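Local coordinates for protein beta-hexosaminidase Amuc_2018 (Akkermansia muciniphila, PDB 6JEB) that hydrolyses terminal non-reducing N-acetylhexosamine residues of N-glycans, chitobiose and related beta-linked substrates, as a zinc-containing glycoside hydrolase of family 20, at residues P88-R93 against L378-G383; Q132-P137 against S146-R151. All blocks are in the same frame, centred on the assembly; numbering follows the deposited sequence.

Contact 1 of 2, residues P88-R93 against L378-G383; sequences PRYPWR and LDPAFG
R89 grips D379 end-on, with both terminal nitrogens turned to a single carboxylate oxygen. NH1 of R89 lies 2.9 Å from OD1 of D379. NH2 of R89 lies 3.0 Å from the same OD1, and both bonds are noticeably bent. OD1 sits near the guanidinium plane, whereas NH2 reaches it on the syn side and NH1 from above the carboxylate. The two planes are 38° apart and the side chains cross at about a right angle. Beside this salt bridge, the Y90 ring brings its CE2 to 3.7 Å from CG of P380, and the Y90 hydroxyl OH lies 3.5 Å from CB of A381. That OH also stands over one face of the R89 guanidinium, offset toward its rim.

The contact joins the entry to the first strand of the catalytic TIM barrel, 92-97, to the loop between helices 372-376 and 386-389. This is structural packing away from the annotated active-site and zinc residues. D379 through F382 form a type I turn, closed by F382 N to D379 O at 2.8 Å.

The D379 carboxylate is fixed from its own segment: OD1 also accepts from A381 N at 3.1 Å, making an Asx turn, while OD2 accepts from G383 N at 2.9 Å. An alanine at D379 would probably leave the R89 guanidinium without its counter-charge here and the turn without its side-chain bonds. R89 reaches across because CG is anti to the backbone N (chi1 180°) and the chain stays extended to NE. Behind Y90, its carbonyl O accepts from R93 NH1, and its side chain rests on I392 of strand 392-399.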
ATOM      1  N   PRO A  88       4.926   3.735  17.319  1.00 13.38           N
ATOM      2  CA  PRO A  88       5.505   3.822  15.972  1.00 14.07           C
ATOM      3  C   PRO A  88       6.101   5.183  15.648  1.00 12.91           C
ATOM      4  O   PRO A  88       5.577   6.236  16.022  1.00 14.12           O
ATOM      5  CB  PRO A  88       4.305   3.557  15.057  1.00 14.11           C
ATOM      6  CG  PRO A  88       3.118   3.989  15.860  1.00 14.06           C
ATOM      7  CD  PRO A  88       3.462   3.572  17.276  1.00 14.22           C
ATOM      8  N   ARG A  89       7.182   5.132  14.868  1.00 13.22           N
ATOM      9  CA  ARG A  89       7.805   6.347  14.353  1.00 12.68           C
ATOM     10  C   ARG A  89       6.856   7.111  13.438  1.00 13.11           C
ATOM     11  O   ARG A  89       6.750   8.344  13.529  1.00 14.75           O
ATOM     12  CB  ARG A  89       9.091   5.988  13.606  1.00 13.67           C
ATOM     13  CG  ARG A  89       9.809   7.196  13.026  1.00 14.44           C
ATOM     14  CD  ARG A  89      11.045   6.819  12.233  1.00 14.53           C
ATOM     15  NE  ARG A  89      11.718   8.011  11.718  1.00 15.53           N
ATOM     16  CZ  ARG A  89      12.667   8.001  10.783  1.00 15.14           C
ATOM     17  NH1 ARG A  89      13.064   6.852  10.230  1.00 15.66           N
ATOM     18  NH2 ARG A  89      13.212   9.146  10.391  1.00 18.27           N
ATOM     19  N   TYR A  90       6.158   6.395  12.546  1.00 13.60           N
ATOM     20  CA  TYR A  90       5.265   7.011  11.583  1.00 13.05           C
ATOM     21  C   TYR A  90       3.859   6.451  11.699  1.00 12.85           C
ATOM     22  O   TYR A  90       3.681   5.249  11.935  1.00 13.94           O
ATOM     23  CB  TYR A  90       5.733   6.769  10.151  1.00 13.43           C
ATOM     24  CG  TYR A  90       6.956   7.545   9.767  1.00 15.03           C
ATOM     25  CD1 TYR A  90       6.893   8.924   9.554  1.00 15.23           C
ATOM     26  CD2 TYR A  90       8.180   6.907   9.615  1.00 15.65           C
ATOM     27  CE1 TYR A  90       8.022   9.639   9.191  1.00 16.81           C
ATOM     28  CE2 TYR A  90       9.315   7.612   9.260  1.00 16.29           C
ATOM     29  CZ  TYR A  90       9.233   8.974   9.050  1.00 16.27           C
ATOM     30  OH  TYR A  90      10.362   9.669   8.691  1.00 19.55           O
ATOM     31  N   PRO A  91       2.843   7.292  11.501  1.00 13.11           N
ATOM     32  CA  PRO A  91       1.456   6.827  11.629  1.00 14.21           C
ATOM     33  C   PRO A  91       0.917   6.113  10.409  1.00 12.83           C
ATOM     34  O   PRO A  91      -0.130   5.465  10.517  1.00 15.33           O
ATOM     35  CB  PRO A  91       0.673   8.124  11.868  1.00 14.76           C
ATOM     36  CG  PRO A  91       1.517   9.184  11.202  1.00 15.27           C
ATOM     37  CD  PRO A  91       2.941   8.762  11.430  1.00 14.32           C
ATOM     38  N   TRP A  92       1.565   6.228   9.254  1.00 12.39           N
ATOM     39  CA  TRP A  92       1.113   5.584   8.023  1.00 13.03           C
ATOM     40  C   TRP A  92       2.131   4.511   7.657  1.00 12.55           C
ATOM     41  O   TRP A  92       3.269   4.828   7.303  1.00 13.67           O
ATOM     42  CB  TRP A  92       0.993   6.607   6.893  1.00 13.42           C
ATOM     43  CG  TRP A  92       0.405   5.989   5.648  1.00 13.69           C
ATOM     44  CD1 TRP A  92       1.005   5.080   4.809  1.00 12.76           C
ATOM     45  CD2 TRP A  92      -0.917   6.197   5.137  1.00 13.45           C
ATOM     46  NE1 TRP A  92       0.132   4.721   3.804  1.00 12.85           N
ATOM     47  CE2 TRP A  92      -1.052   5.396   3.979  1.00 13.52           C
ATOM     48  CE3 TRP A  92      -1.996   6.994   5.538  1.00 14.52           C
ATOM     49  CZ2 TRP A  92      -2.229   5.367   3.218  1.00 13.51           C
ATOM     50  CZ3 TRP A  92      -3.162   6.964   4.789  1.00 15.01           C
ATOM     51  CH2 TRP A  92      -3.269   6.158   3.637  1.00 14.48           C
ATOM     52  N   ARG A  93       1.725   3.244   7.733  1.00 11.28           N
ATOM     53  CA  ARG A  93       2.605   2.124   7.387  1.00 11.15           C
ATOM     54  C   ARG A  93       1.785   1.186   6.509  1.00 11.32           C
ATOM     55  O   ARG A  93       0.935   0.445   7.012  1.00 11.63           O
ATOM     56  CB  ARG A  93       3.134   1.445   8.650  1.00 12.09           C
ATOM     57  CG  ARG A  93       3.859   2.424   9.591  1.00 12.89           C
ATOM     58  CD  ARG A  93       4.296   1.782  10.918  1.00 12.26           C
ATOM     59  NE  ARG A  93       3.209   1.036  11.542  1.00 11.58           N
ATOM     60  CZ  ARG A  93       2.197   1.582  12.210  1.00 12.63           C
ATOM     61  NH1 ARG A  93       2.129   2.902  12.393  1.00 13.31           N
ATOM     62  NH2 ARG A  93       1.241   0.799  12.700  1.00 13.31           N
ATOM     63  N   LEU A 378      16.327   1.780   3.896  1.00 16.43           N
ATOM     64  CA  LEU A 378      15.407   2.909   3.797  1.00 16.19           C
ATOM     65  C   LEU A 378      15.224   3.602   5.144  1.00 17.01           C
ATOM     66  O   LEU A 378      14.802   2.977   6.124  1.00 16.71           O
ATOM     67  CB  LEU A 378      14.052   2.439   3.284  1.00 16.53           C
ATOM     68  CG  LEU A 378      12.978   3.530   3.245  1.00 16.88           C
ATOM     69  CD1 LEU A 378      13.354   4.620   2.239  1.00 18.29           C
ATOM     70  CD2 LEU A 378      11.624   2.920   2.913  1.00 19.36           C
ATOM     71  N   ASP A 379      15.536   4.896   5.179  1.00 17.38           N
ATOM     72  CA  ASP A 379      15.044   5.822   6.193  1.00 17.53           C
ATOM     73  C   ASP A 379      14.042   6.703   5.464  1.00 17.29           C
ATOM     74  O   ASP A 379      14.440   7.443   4.550  1.00 18.56           O
ATOM     75  CB  ASP A 379      16.204   6.667   6.730  1.00 18.90           C
ATOM     76  CG  ASP A 379      15.749   7.829   7.618  1.00 19.46           C
ATOM     77  OD1 ASP A 379      14.558   7.898   7.991  1.00 17.15           O
ATOM     78  OD2 ASP A 379      16.602   8.690   7.944  1.00 21.09           O
ATOM     79  N   PRO A 380      12.741   6.636   5.785  1.00 16.28           N
ATOM     80  CA  PRO A 380      11.758   7.431   5.024  1.00 17.05           C
ATOM     81  C   PRO A 380      12.068   8.910   4.980  1.00 18.42           C
ATOM     82  O   PRO A 380      11.682   9.585   4.015  1.00 19.13           O
ATOM     83  CB  PRO A 380      10.440   7.143   5.756  1.00 16.12           C
ATOM     84  CG  PRO A 380      10.641   5.779   6.334  1.00 16.17           C
ATOM     85  CD  PRO A 380      12.083   5.774   6.786  1.00 15.59           C
ATOM     86  N   ALA A 381      12.771   9.434   5.987  1.00 18.01           N
ATOM     87  CA  ALA A 381      13.146  10.841   6.037  1.00 20.14           C
ATOM     88  C   ALA A 381      14.464  11.131   5.337  1.00 20.70           C
ATOM     89  O   ALA A 381      14.829  12.304   5.210  1.00 22.32           O
ATOM     90  CB  ALA A 381      13.237  11.313   7.489  1.00 21.63           C
ATOM     91  N   PHE A 382      15.176  10.101   4.880  1.00 19.35           N
ATOM     92  CA  PHE A 382      16.451  10.273   4.185  1.00 22.12           C
ATOM     93  C   PHE A 382      17.418  11.153   4.974  1.00 26.50           C
ATOM     94  O   PHE A 382      18.125  11.998   4.417  1.00 29.99           O
ATOM     95  CB  PHE A 382      16.245  10.766   2.751  1.00 22.18           C
ATOM     96  CG  PHE A 382      15.716   9.709   1.838  1.00 23.10           C
ATOM     97  CD1 PHE A 382      14.366   9.401   1.819  1.00 23.05           C
ATOM     98  CD2 PHE A 382      16.574   8.993   1.020  1.00 24.48           C
ATOM     99  CE1 PHE A 382      13.880   8.404   0.992  1.00 23.61           C
ATOM    100  CE2 PHE A 382      16.093   8.000   0.187  1.00 27.03           C
ATOM    101  CZ  PHE A 382      14.744   7.704   0.174  1.00 26.82           C
ATOM    102  N   GLY A 383      17.438  10.952   6.292  1.00 25.37           N
ATOM    103  CA  GLY A 383      18.343  11.660   7.170  1.00 27.15           C
ATOM    104  C   GLY A 383      17.992  13.104   7.441  1.00 28.73           C
ATOM    105  O   GLY A 383      18.767  13.790   8.120  1.00 32.59           O
TER

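Contact 2 of 2, residues Q132-P137 against S146-R151; sequences QGWRLP and SVASRR
R151 has CG set between its backbone N and carbonyl carbon by chi1 of 69°, while chi2 of -58° turns CD of R135. Both guanidinium groups meet backbone oxygens of the other segment. NH1 of R151 donates to O of Q132 at 3.0 Å, from above the carbonyl plane, and also bonds R101 O. NH1 of R135 makes a weak bond to S149 O at 2.8 Å; G163 O is a second acceptor for it. W134 N donates weakly to A148 O at 3.0 Å, and CB of W134 packs on CB of A148 at 3.6 Å. The G133 CA-H points to the same A148 O, with CA and O 3.4 Å apart. CB of S149 lies 3.4 Å from O of W134, which has no hydrogen-bond partner in the model.

The contact ties the loop after barrel strand 123-127 to helix 143-148 and short strand 150-151. Q132 OE1 takes a bond from R101 NE, linking this packing to a substrate-binding arginine.

NH2 of R135 and NH1 of R151 stand 3.8 Å apart, their planes 51° from parallel. With P99 O and A100 O also accepting from R135, main-chain carbonyls probably offset the repulsion between these buried like charges.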
ATOM      1  N   GLN A 132      -5.474  -2.987 -17.337  1.00 11.85           N
ATOM      2  CA  GLN A 132      -5.646  -4.424 -17.514  1.00 11.87           C
ATOM      3  C   GLN A 132      -6.890  -4.964 -16.825  1.00 12.19           C
ATOM      4  O   GLN A 132      -7.170  -6.165 -16.929  1.00 12.69           O
ATOM      5  CB  GLN A 132      -4.404  -5.172 -16.989  1.00 12.94           C
ATOM      6  CG  GLN A 132      -3.111  -4.883 -17.749  1.00 13.77           C
ATOM      7  CD  GLN A 132      -2.449  -3.562 -17.363  1.00 12.86           C
ATOM      8  OE1 GLN A 132      -2.856  -2.898 -16.411  1.00 13.34           O
ATOM      9  NE2 GLN A 132      -1.423  -3.171 -18.122  1.00 14.50           N
ATOM     10  N   GLY A 133      -7.639  -4.118 -16.128  1.00 10.96           N
ATOM     11  CA  GLY A 133      -8.811  -4.578 -15.416  1.00 11.09           C
ATOM     12  C   GLY A 133      -9.381  -3.529 -14.486  1.00 10.60           C
ATOM     13  O   GLY A 133      -8.695  -2.570 -14.107  1.00 12.91           O
ATOM     14  N   TRP A 134     -10.647  -3.719 -14.121  1.00 11.53           N
ATOM     15  CA  TRP A 134     -11.385  -2.828 -13.233  1.00 11.74           C
ATOM     16  C   TRP A 134     -12.146  -3.729 -12.273  1.00 11.79           C
ATOM     17  O   TRP A 134     -12.925  -4.574 -12.723  1.00 12.81           O
ATOM     18  CB  TRP A 134     -12.363  -1.970 -14.055  1.00 11.51           C
ATOM     19  CG  TRP A 134     -13.182  -1.033 -13.216  1.00 11.16           C
ATOM     20  CD1 TRP A 134     -14.172  -1.376 -12.335  1.00 11.66           C
ATOM     21  CD2 TRP A 134     -13.055   0.396 -13.144  1.00 12.12           C
ATOM     22  NE1 TRP A 134     -14.664  -0.246 -11.718  1.00 11.61           N
ATOM     23  CE2 TRP A 134     -14.004   0.853 -12.208  1.00 12.61           C
ATOM     24  CE3 TRP A 134     -12.245   1.335 -13.801  1.00 12.02           C
ATOM     25  CZ2 TRP A 134     -14.156   2.207 -11.891  1.00 12.70           C
ATOM     26  CZ3 TRP A 134     -12.394   2.683 -13.476  1.00 12.44           C
ATOM     27  CH2 TRP A 134     -13.347   3.101 -12.537  1.00 12.70           C
ATOM     28  N   ARG A 135     -11.932  -3.559 -10.958  1.00 10.79           N
ATOM     29  CA  ARG A 135     -12.400  -4.528  -9.969  1.00 11.20           C
ATOM     30  C   ARG A 135     -13.500  -4.021  -9.036  1.00 11.56           C
ATOM     31  O   ARG A 135     -13.959  -4.796  -8.176  1.00 11.99           O
ATOM     32  CB  ARG A 135     -11.228  -5.057  -9.132  1.00 11.74           C
ATOM     33  CG  ARG A 135     -10.042  -5.548  -9.953  1.00 12.07           C
ATOM     34  CD  ARG A 135     -10.435  -6.661 -10.939  1.00 12.02           C
ATOM     35  NE  ARG A 135      -9.275  -7.023 -11.740  1.00 11.96           N
ATOM     36  CZ  ARG A 135      -9.330  -7.589 -12.943  1.00 11.06           C
ATOM     37  NH1 ARG A 135     -10.501  -7.928 -13.477  1.00 12.28           N
ATOM     38  NH2 ARG A 135      -8.204  -7.820 -13.610  1.00 11.78           N
ATOM     39  N   LEU A 136     -13.940  -2.762  -9.170  1.00 12.22           N
ATOM     40  CA  LEU A 136     -14.940  -2.190  -8.275  1.00 11.89           C
ATOM     41  C   LEU A 136     -16.297  -2.177  -8.956  1.00 12.12           C
ATOM     42  O   LEU A 136     -16.451  -1.493  -9.979  1.00 12.67           O
ATOM     43  CB  LEU A 136     -14.553  -0.761  -7.906  1.00 11.97           C
ATOM     44  CG  LEU A 136     -15.594  -0.067  -7.023  1.00 12.63           C
ATOM     45  CD1 LEU A 136     -15.446  -0.461  -5.547  1.00 14.42           C
ATOM     46  CD2 LEU A 136     -15.539   1.453  -7.181  1.00 14.25           C
ATOM     47  N   PRO A 137     -17.312  -2.855  -8.421  1.00 12.41           N
ATOM     48  CA  PRO A 137     -18.650  -2.753  -9.018  1.00 12.78           C
ATOM     49  C   PRO A 137     -19.271  -1.399  -8.704  1.00 12.52           C
ATOM     50  O   PRO A 137     -19.101  -0.856  -7.609  1.00 14.35           O
ATOM     51  CB  PRO A 137     -19.420  -3.890  -8.338  1.00 14.36           C
ATOM     52  CG  PRO A 137     -18.773  -3.989  -6.979  1.00 14.47           C
ATOM     53  CD  PRO A 137     -17.302  -3.713  -7.219  1.00 12.99           C
ATOM     54  N   SER A 146     -19.218  -6.341 -17.288  1.00 12.67           N
ATOM     55  CA  SER A 146     -19.293  -7.162 -18.496  1.00 12.76           C
ATOM     56  C   SER A 146     -18.088  -6.970 -19.407  1.00 12.43           C
ATOM     57  O   SER A 146     -17.734  -7.892 -20.161  1.00 14.42           O
ATOM     58  CB  SER A 146     -20.586  -6.889 -19.258  1.00 13.67           C
ATOM     59  OG  SER A 146     -20.596  -5.563 -19.745  1.00 15.02           O
ATOM     60  N   VAL A 147     -17.455  -5.793 -19.364  1.00 12.45           N
ATOM     61  CA  VAL A 147     -16.315  -5.483 -20.226  1.00 12.23           C
ATOM     62  C   VAL A 147     -15.036  -5.243 -19.426  1.00 11.59           C
ATOM     63  O   VAL A 147     -14.040  -5.948 -19.603  1.00 12.36           O
ATOM     64  CB  VAL A 147     -16.616  -4.280 -21.137  1.00 13.55           C
ATOM     65  CG1 VAL A 147     -15.405  -3.964 -22.002  1.00 14.61           C
ATOM     66  CG2 VAL A 147     -17.846  -4.554 -22.008  1.00 15.50           C
ATOM     67  N   ALA A 148     -15.046  -4.240 -18.542  1.00 11.97           N
ATOM     68  CA  ALA A 148     -13.799  -3.754 -17.952  1.00 11.30           C
ATOM     69  C   ALA A 148     -13.150  -4.747 -16.994  1.00 11.18           C
ATOM     70  O   ALA A 148     -11.950  -4.619 -16.719  1.00 12.78           O
ATOM     71  CB  ALA A 148     -14.033  -2.406 -17.261  1.00 12.51           C
ATOM     72  N   SER A 149     -13.898  -5.720 -16.473  1.00 11.35           N
ATOM     73  CA  SER A 149     -13.352  -6.668 -15.509  1.00 10.94           C
ATOM     74  C   SER A 149     -12.738  -7.895 -16.171  1.00 12.38           C
ATOM     75  O   SER A 149     -12.307  -8.812 -15.460  1.00 13.51           O
ATOM     76  CB  SER A 149     -14.432  -7.108 -14.507  1.00 11.91           C
ATOM     77  OG  SER A 149     -15.320  -8.061 -15.085  1.00 13.24           O
ATOM     78  N   ARG A 150     -12.695  -7.938 -17.505  1.00 12.33           N
ATOM     79  CA  ARG A 150     -12.272  -9.113 -18.254  1.00 12.42           C
ATOM     80  C   ARG A 150     -11.229  -8.721 -19.282  1.00 13.23           C
ATOM     81  O   ARG A 150     -11.332  -7.660 -19.900  1.00 14.81           O
ATOM     82  CB  ARG A 150     -13.476  -9.697 -19.002  1.00 12.80           C
ATOM     83  CG  ARG A 150     -14.497 -10.303 -18.063  1.00 13.50           C
ATOM     84  CD  ARG A 150     -15.908 -10.300 -18.639  1.00 13.35           C
ATOM     85  NE  ARG A 150     -16.781 -11.150 -17.838  1.00 13.19           N
ATOM     86  CZ  ARG A 150     -18.086 -11.271 -18.039  1.00 13.35           C
ATOM     87  NH1 ARG A 150     -18.677 -10.566 -19.006  1.00 15.10           N
ATOM     88  NH2 ARG A 150     -18.800 -12.091 -17.275  1.00 15.71           N
ATOM     89  N   ARG A 151     -10.229  -9.581 -19.481  1.00 11.84           N
ATOM     90  CA  ARG A 151      -9.288  -9.386 -20.574  1.00 12.07           C
ATOM     91  C   ARG A 151      -9.008 -10.717 -21.264  1.00 12.25           C
ATOM     92  O   ARG A 151      -9.179 -11.792 -20.685  1.00 13.23           O
ATOM     93  CB  ARG A 151      -7.993  -8.684 -20.129  1.00 13.03           C
ATOM     94  CG  ARG A 151      -7.097  -9.510 -19.226  1.00 12.43           C
ATOM     95  CD  ARG A 151      -5.777  -8.780 -18.952  1.00 13.69           C
ATOM     96  NE  ARG A 151      -4.871  -9.570 -18.123  1.00 12.10           N
ATOM     97  CZ  ARG A 151      -4.730  -9.411 -16.811  1.00 10.99           C
ATOM     98  NH1 ARG A 151      -5.438  -8.484 -16.163  1.00 11.98           N
ATOM     99  NH2 ARG A 151      -3.876 -10.175 -16.142  1.00 12.31           N
TER

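Both contacts belong to the catalytic barrel domain but lie on opposite sides of the chain's centre, their centres 35 Å and nearest atoms about 17 Å apart, without touching. They hold different elements: contact 1 meets the entry to strand 92-97, contact 2 the loop leaving the adjacent strand 123-127. Both are largely buried, though contact 1 has partly exposed residues at its salt bridge, whereas every touching residue of contact 2 is buried. Their chemistry differs accordingly. Contact 1 pairs opposite charges beside apolar packing; contact 2 directs arginines to main-chain oxygens and buries more surface, 303 against 180 Å². Contact 2 adjoins substrate-binding R101, while contact 1 is remote from annotated sites.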